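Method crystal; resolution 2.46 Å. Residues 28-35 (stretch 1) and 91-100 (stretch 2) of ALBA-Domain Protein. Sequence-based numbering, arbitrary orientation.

Stretch 1 (28-35) ITKHLLHD
Stretch 2, residues 91-100: VVTKADGFDA

Residues 28-34 form the end of a helix that begins earlier in the chain, with phi/psi near -65/-40 and i to i+4 hydrogen bonds such as L33 N to T29 O (3.1 Å); D35 (-96/41) is the first residue to leave helical angles. The second stretch runs as a strand through 91-94, turns, and enters a new helix at 98. Helix 28-34 crosses the strand at -54°, with axes approaching to 9.1 Å, and the CA atoms pair in register as T29-V92 (8.7 Å), L33-K94 (6.8 Å) and H34-D99 (7.2 Å). A type II turn from A95 to F98, closed by F98 N to A95 O at 3.2 Å, links the strand to the new helix, which continues in roughly the strand's direction. G97 (77/22) occupies the N-cap position, where a CB would jam against the carbonyl oxygen of D96.

L33 covers the most surface. Its CA-to-CB bond points toward the second stretch, and its mt rotamer (-69°, 173°) brings CD2 to 4.2 Å from V92 O and CD1 to 4.4 Å from T93 C, so the side chain lies against the strand backbone. One turn earlier, T29 (m) continues this apolar packing, its CG2 3.8 Å from V92 CG2, with V92 also m.

F98, likewise directed toward the helix (chi1 172°, chi2 87°), supplies the other large surface. Its CZ lies 3.9 Å from L33 CB, an apolar contact, and 3.5 Å from K30 O, which sits at the ring edge near its plane. That carbonyl also accepts the helical bond from H34 N (3.0 Å).

K94 adds a polar contact. From a sideways CA-to-CB bond, the K94 side chain (-85°, -179°, -152°, 73°) brings K94 NZ to 2.9 Å from L33 O, a weak hydrogen bond to a carbonyl near the helix end, while K94 CG lies 4.2 Å from L33 CB.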

# COMPACT_ATOMS: atom_id res chain seq x y z
N ILE A 28 14.15 4.93 -15.16
CA ILE A 28 15.43 4.27 -14.97
C ILE A 28 15.48 2.95 -15.74
O ILE A 28 16.47 2.64 -16.42
CB ILE A 28 15.71 4.05 -13.47
CG1 ILE A 28 16.04 5.38 -12.79
CG2 ILE A 28 16.85 3.06 -13.27
CD1 ILE A 28 16.04 5.30 -11.28
N THR A 29 14.40 2.17 -15.65
CA THR A 29 14.35 0.90 -16.38
C THR A 29 14.44 1.12 -17.88
O THR A 29 15.16 0.40 -18.58
CB THR A 29 13.06 0.15 -16.03
OG1 THR A 29 12.95 0.02 -14.60
CG2 THR A 29 13.06 -1.24 -16.66
N LYS A 30 13.72 2.13 -18.40
CA LYS A 30 13.80 2.44 -19.82
C LYS A 30 15.20 2.89 -20.21
O LYS A 30 15.73 2.47 -21.25
CB LYS A 30 12.77 3.51 -20.18
CG LYS A 30 11.36 2.99 -20.34
CD LYS A 30 10.45 4.05 -20.95
CE LYS A 30 9.99 5.06 -19.91
NZ LYS A 30 8.88 5.91 -20.42
N HIS A 31 15.82 3.74 -19.39
CA HIS A 31 17.16 4.23 -19.69
C HIS A 31 18.19 3.11 -19.66
O HIS A 31 19.10 3.07 -20.49
CB HIS A 31 17.54 5.34 -18.72
CG HIS A 31 18.99 5.72 -18.76
ND1 HIS A 31 19.54 6.45 -19.80
CD2 HIS A 31 20.01 5.46 -17.90
CE1 HIS A 31 20.82 6.63 -19.57
NE2 HIS A 31 21.13 6.04 -18.43
N LEU A 32 18.05 2.18 -18.71
CA LEU A 32 19.01 1.09 -18.61
C LEU A 32 18.90 0.14 -19.79
O LEU A 32 19.92 -0.33 -20.32
CB LEU A 32 18.81 0.33 -17.29
CG LEU A 32 19.28 1.02 -16.01
CD1 LEU A 32 18.84 0.23 -14.79
CD2 LEU A 32 20.79 1.21 -16.02
N LEU A 33 17.67 -0.13 -20.25
CA LEU A 33 17.51 -0.99 -21.42
C LEU A 33 18.04 -0.32 -22.67
O LEU A 33 18.69 -0.96 -23.51
CB LEU A 33 16.03 -1.35 -21.60
CG LEU A 33 15.41 -2.28 -20.56
CD1 LEU A 33 13.91 -2.40 -20.78
CD2 LEU A 33 16.07 -3.65 -20.60
N HIS A 34 17.83 0.99 -22.80
CA HIS A 34 18.31 1.72 -23.97
C HIS A 34 19.83 1.82 -23.98
O HIS A 34 20.44 1.90 -25.06
CB HIS A 34 17.68 3.11 -24.01
CG HIS A 34 18.22 3.99 -25.09
ND1 HIS A 34 18.03 3.73 -26.44
CD2 HIS A 34 18.93 5.14 -25.03
CE1 HIS A 34 18.61 4.68 -27.15
NE2 HIS A 34 19.16 5.54 -26.32
N ASP A 35 20.46 1.82 -22.81
CA ASP A 35 21.91 1.97 -22.69
C ASP A 35 22.62 0.62 -22.56
O ASP A 35 23.55 0.47 -21.76
CB ASP A 35 22.25 2.88 -21.51
CG ASP A 35 23.70 3.33 -21.51
OD1 ASP A 35 24.35 3.24 -22.58
OD2 ASP A 35 24.19 3.77 -20.45
N VAL A 91 11.83 -9.75 -14.03
CA VAL A 91 12.86 -9.56 -15.04
C VAL A 91 12.18 -9.11 -16.32
O VAL A 91 11.32 -9.81 -16.87
CB VAL A 91 13.66 -10.85 -15.27
CG1 VAL A 91 14.77 -10.61 -16.29
CG2 VAL A 91 14.23 -11.36 -13.96
N VAL A 92 12.55 -7.93 -16.81
CA VAL A 92 11.98 -7.36 -18.02
C VAL A 92 13.07 -7.20 -19.07
O VAL A 92 14.22 -6.91 -18.74
CB VAL A 92 11.28 -6.01 -17.75
CG1 VAL A 92 10.18 -6.18 -16.71
CG2 VAL A 92 12.29 -4.96 -17.28
N THR A 93 12.70 -7.43 -20.33
CA THR A 93 13.57 -7.20 -21.47
C THR A 93 12.86 -6.29 -22.46
O THR A 93 11.69 -5.96 -22.29
CB THR A 93 13.97 -8.52 -22.16
OG1 THR A 93 12.83 -9.07 -22.83
CG2 THR A 93 14.49 -9.52 -21.14
N LYS A 94 13.59 -5.87 -23.49
CA LYS A 94 13.01 -4.99 -24.50
C LYS A 94 11.88 -5.69 -25.23
O LYS A 94 11.96 -6.88 -25.55
CB LYS A 94 14.08 -4.57 -25.51
CG LYS A 94 14.91 -3.37 -25.12
CD LYS A 94 15.90 -3.06 -26.24
CE LYS A 94 17.15 -2.40 -25.70
NZ LYS A 94 18.01 -3.37 -24.97
N ALA A 95 10.82 -4.94 -25.50
CA ALA A 95 9.75 -5.42 -26.37
C ALA A 95 10.09 -5.06 -27.81
O ALA A 95 11.03 -4.32 -28.09
CB ALA A 95 8.41 -4.82 -25.95
N ASP A 96 9.30 -5.58 -28.74
CA ASP A 96 9.53 -5.27 -30.14
C ASP A 96 9.11 -3.84 -30.41
O ASP A 96 8.02 -3.41 -30.02
CB ASP A 96 8.76 -6.24 -31.04
N GLY A 97 9.98 -3.09 -31.08
CA GLY A 97 9.74 -1.67 -31.26
C GLY A 97 10.03 -0.82 -30.05
O GLY A 97 9.50 0.30 -29.95
N PHE A 98 10.85 -1.30 -29.12
CA PHE A 98 11.22 -0.49 -27.96
C PHE A 98 12.00 0.75 -28.38
O PHE A 98 11.70 1.87 -27.95
CB PHE A 98 12.02 -1.33 -26.96
CG PHE A 98 12.62 -0.53 -25.83
CD1 PHE A 98 11.89 -0.29 -24.68
CD2 PHE A 98 13.91 -0.02 -25.92
CE1 PHE A 98 12.43 0.44 -23.63
CE2 PHE A 98 14.45 0.72 -24.88
CZ PHE A 98 13.71 0.95 -23.74
N ASP A 99 13.04 0.55 -29.20
CA ASP A 99 13.87 1.67 -29.63
C ASP A 99 13.06 2.75 -30.33
O ASP A 99 13.28 3.95 -30.11
CB ASP A 99 14.99 1.17 -30.54
CG ASP A 99 15.92 0.19 -29.84
OD1 ASP A 99 16.26 0.43 -28.66
OD2 ASP A 99 16.30 -0.82 -30.46
N ALA A 100 12.12 2.34 -31.19
CA ALA A 100 11.31 3.33 -31.91
C ALA A 100 10.38 4.10 -30.98
O ALA A 100 10.13 5.28 -31.21
CB ALA A 100 10.50 2.64 -33.01